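Side-chain contact in lytic switch protein BZLF1 (Human herpesvirus 4, PDB 2C9L), which binds DNA as a homodimeric bZIP transcription factor and switches the Epstein-Barr virus from latency to the lytic cycle, reading methylated CpG marks: residues 2-5 and 6-9. The protein carries 2 engineered substitutions. Residues are numbered along the deposited sequence; the frame is centred on the assembly and turned at random.
Sequences LEIK and RYKN. With nucleotides of chain A; nucleotides of chain B.
The first two turns of a bZIP basic-region helix, where it enters the DNA major groove, bring L2 against R6 one turn later. R6 turns toward one DNA strand: its chain runs extended from the backbone, with CG anti to N (chi1 179°), and then bends at chi3, which swings the guanidinium alongside a phosphate of DC12 of chain A. R6 NE and NH2 both donate to the same oxygen, OP2 of DC12 of chain A, at 3.0 and 3.3 Å; this oxygen lies at the edge of the guanidinium, and the bond from NH2 is the less straight. L2 lies over one face of the flat group, its CG 3.3 Å from R6 NH2, while the phosphate meets the edge. K8 reaches for the other strand, its tail folded at chi3 and chi4 so that K8 NZ hydrogen-bonds OP2 of DC5 of chain B at 3.0 Å. On the way K8 CD passes 3.9 Å from I4 CG1, while I4 CD1 makes a looser apolar contact with the ring of Y7. The helix itself is held by i+4 to i backbone bonds, the amides of R6, Y7, K8 and N9 donating to the carbonyls of L2, E3, I4 and K5. Phosphate contacts on both strands are thus joined to base reading by N9, which lies close to A13, an engineered alanine at the position whose native residue recognises methylation. N9 ND2 donates to a thymine O4, and on its other branch OD1 accepts a nearly straight bond of 2.8 Å from N4 of DC12 of chain A.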
loop_
_atom_site.group_PDB
_atom_site.type_symbol
_atom_site.label_atom_id
_atom_site.label_comp_id
_atom_site.label_asym_id
_atom_site.label_seq_id
_atom_site.Cartn_x
_atom_site.Cartn_y
_atom_site.Cartn_z
ATOM N N LEU C 2 1.990 22.976 33.409
ATOM C CA LEU C 2 3.002 22.601 32.431
ATOM C C LEU C 2 3.601 21.211 32.623
ATOM O O LEU C 2 3.903 20.528 31.646
ATOM C CB LEU C 2 4.129 23.639 32.416
ATOM C CG LEU C 2 5.215 23.406 31.358
ATOM C CD1 LEU C 2 4.585 23.389 29.968
ATOM C CD2 LEU C 2 6.267 24.491 31.453
ATOM N N GLU C 3 3.766 20.793 33.872
ATOM C CA GLU C 3 4.350 19.486 34.164
ATOM C C GLU C 3 3.508 18.317 33.648
ATOM O O GLU C 3 4.020 17.408 32.981
ATOM C CB GLU C 3 4.545 19.324 35.671
ATOM C CG GLU C 3 5.326 18.079 36.053
ATOM C CD GLU C 3 5.194 17.733 37.523
ATOM O OE1 GLU C 3 4.132 17.201 37.915
ATOM O OE2 GLU C 3 6.146 18.003 38.287
ATOM N N ILE C 4 2.220 18.334 33.972
ATOM C CA ILE C 4 1.323 17.268 33.545
ATOM C C ILE C 4 1.081 17.349 32.032
ATOM O O ILE C 4 0.980 16.326 31.358
ATOM C CB ILE C 4 -0.031 17.337 34.304
ATOM C CG1 ILE C 4 -0.854 16.076 34.033
ATOM C CG2 ILE C 4 -0.814 18.563 33.875
ATOM C CD1 ILE C 4 -0.225 14.803 34.565
ATOM N N LYS C 5 1.005 18.567 31.505
ATOM C CA LYS C 5 0.785 18.766 30.080
ATOM C C LYS C 5 1.970 18.166 29.330
ATOM O O LYS C 5 1.808 17.509 28.318
ATOM C CB LYS C 5 0.668 20.260 29.758
ATOM C CG LYS C 5 0.268 20.537 28.309
ATOM C CD LYS C 5 0.055 22.023 28.033
ATOM C CE LYS C 5 1.374 22.773 27.945
ATOM N NZ LYS C 5 1.165 24.205 27.583
ATOM N N ARG C 6 3.163 18.396 29.858
ATOM C CA ARG C 6 4.386 17.884 29.278
ATOM C C ARG C 6 4.380 16.352 29.301
ATOM O O ARG C 6 4.815 15.703 28.340
ATOM C CB ARG C 6 5.571 18.420 30.076
ATOM C CG ARG C 6 6.931 17.957 29.614
ATOM C CD ARG C 6 8.000 18.736 30.367
ATOM N NE ARG C 6 7.960 20.158 30.034
ATOM C CZ ARG C 6 8.227 21.140 30.889
ATOM N NH1 ARG C 6 8.548 20.865 32.148
ATOM N NH2 ARG C 6 8.193 22.400 30.479
ATOM N N TYR C 7 3.895 15.776 30.404
ATOM C CA TYR C 7 3.827 14.323 30.525
ATOM C C TYR C 7 2.846 13.735 29.515
ATOM O O TYR C 7 3.128 12.725 28.876
ATOM C CB TYR C 7 3.364 13.905 31.924
ATOM C CG TYR C 7 2.936 12.461 31.964
ATOM C CD1 TYR C 7 3.881 11.443 31.918
ATOM C CD2 TYR C 7 1.582 12.108 31.968
ATOM C CE1 TYR C 7 3.503 10.096 31.865
ATOM C CE2 TYR C 7 1.189 10.758 31.921
ATOM C CZ TYR C 7 2.160 9.763 31.868
ATOM O OH TYR C 7 1.809 8.435 31.819
ATOM N N LYS C 8 1.677 14.349 29.416
ATOM C CA LYS C 8 0.657 13.889 28.496
ATOM C C LYS C 8 1.124 14.017 27.045
ATOM O O LYS C 8 0.791 13.172 26.219
ATOM C CB LYS C 8 -0.641 14.676 28.714
ATOM C CG LYS C 8 -1.405 14.237 29.972
ATOM C CD LYS C 8 -2.327 15.325 30.505
ATOM C CE LYS C 8 -3.421 15.689 29.520
ATOM N NZ LYS C 8 -4.358 14.557 29.287
ATOM N N ASN C 9 1.892 15.051 26.721
ATOM C CA ASN C 9 2.353 15.186 25.343
ATOM C C ASN C 9 3.409 14.127 25.052
ATOM O O ASN C 9 3.518 13.640 23.927
ATOM C CB ASN C 9 2.924 16.582 25.081
ATOM C CG ASN C 9 3.234 16.810 23.610
ATOM O OD1 ASN C 9 4.390 16.965 23.222
ATOM N ND2 ASN C 9 2.201 16.821 22.785
ATOM P P DC A 12 9.266 22.189 26.764
ATOM O OP1 DC A 12 10.010 23.201 27.567
ATOM O OP2 DC A 12 8.087 21.536 27.333
ATOM O "O5'" DC A 12 8.892 22.822 25.351
ATOM C "C5'" DC A 12 9.974 23.182 24.503
ATOM C "C4'" DC A 12 9.526 23.781 23.187
ATOM O "O4'" DC A 12 9.110 22.762 22.234
ATOM C "C3'" DC A 12 8.334 24.732 23.275
ATOM O "O3'" DC A 12 8.557 25.819 22.380
ATOM C "C2'" DC A 12 7.127 23.862 22.918
ATOM C "C1'" DC A 12 7.734 22.948 21.874
ATOM N N1 DC A 12 7.106 21.640 21.636
ATOM C C2 DC A 12 7.039 21.154 20.320
ATOM O O2 DC A 12 7.507 21.842 19.415
ATOM N N3 DC A 12 6.460 19.941 20.079
ATOM C C4 DC A 12 5.965 19.231 21.094
ATOM N N4 DC A 12 5.401 18.040 20.804
ATOM C C5 DC A 12 6.024 19.709 22.451
ATOM C C6 DC A 12 6.591 20.909 22.667
ATOM P P DT A 11 10.315 15.839 28.264
ATOM O OP1 DT A 11 10.969 16.276 29.512
ATOM O OP2 DT A 11 9.004 15.182 28.306
ATOM O "O5'" DT A 11 10.186 17.093 27.294
ATOM C "C5'" DT A 11 11.408 17.687 26.893
ATOM C "C4'" DT A 11 11.257 18.890 25.986
ATOM O "O4'" DT A 11 11.136 18.476 24.600
ATOM C "C3'" DT A 11 10.026 19.758 26.213
ATOM O "O3'" DT A 11 10.377 21.124 26.339
ATOM C "C2'" DT A 11 9.018 19.345 25.140
ATOM C "C1'" DT A 11 9.934 19.000 24.001
ATOM N N1 DT A 11 9.414 18.067 22.975
ATOM C C2 DT A 11 9.664 18.272 21.615
ATOM O O2 DT A 11 10.344 19.166 21.184
ATOM N N3 DT A 11 9.071 17.358 20.777
ATOM C C4 DT A 11 8.297 16.278 21.147
ATOM O O4 DT A 11 7.841 15.531 20.286
ATOM C C5 DT A 11 8.093 16.122 22.586
ATOM C C7 DT A 11 7.263 14.981 23.097
ATOM C C6 DT A 11 8.657 17.013 23.399
ATOM P P DC B 5 -6.493 14.349 26.039
ATOM O OP1 DC B 5 -7.147 13.372 26.959
ATOM O OP2 DC B 5 -5.322 15.135 26.499
ATOM O "O5'" DC B 5 -6.066 13.629 24.691
ATOM C "C5'" DC B 5 -7.101 13.295 23.796
ATOM C "C4'" DC B 5 -6.697 13.395 22.339
ATOM O "O4'" DC B 5 -6.515 14.772 21.902
ATOM C "C3'" DC B 5 -5.366 12.722 21.995
ATOM O "O3'" DC B 5 -5.513 11.970 20.804
ATOM C "C2'" DC B 5 -4.339 13.856 21.963
ATOM C "C1'" DC B 5 -5.178 14.954 21.383
ATOM N N1 DC B 5 -4.730 16.344 21.558
ATOM C C2 DC B 5 -4.636 17.186 20.437
ATOM O O2 DC B 5 -4.982 16.763 19.321
ATOM N N3 DC B 5 -4.172 18.446 20.597
ATOM C C4 DC B 5 -3.823 18.878 21.801
ATOM N N4 DC B 5 -3.376 20.132 21.897
ATOM C C5 DC B 5 -3.922 18.048 22.959
ATOM C C6 DC B 5 -4.381 16.803 22.789
#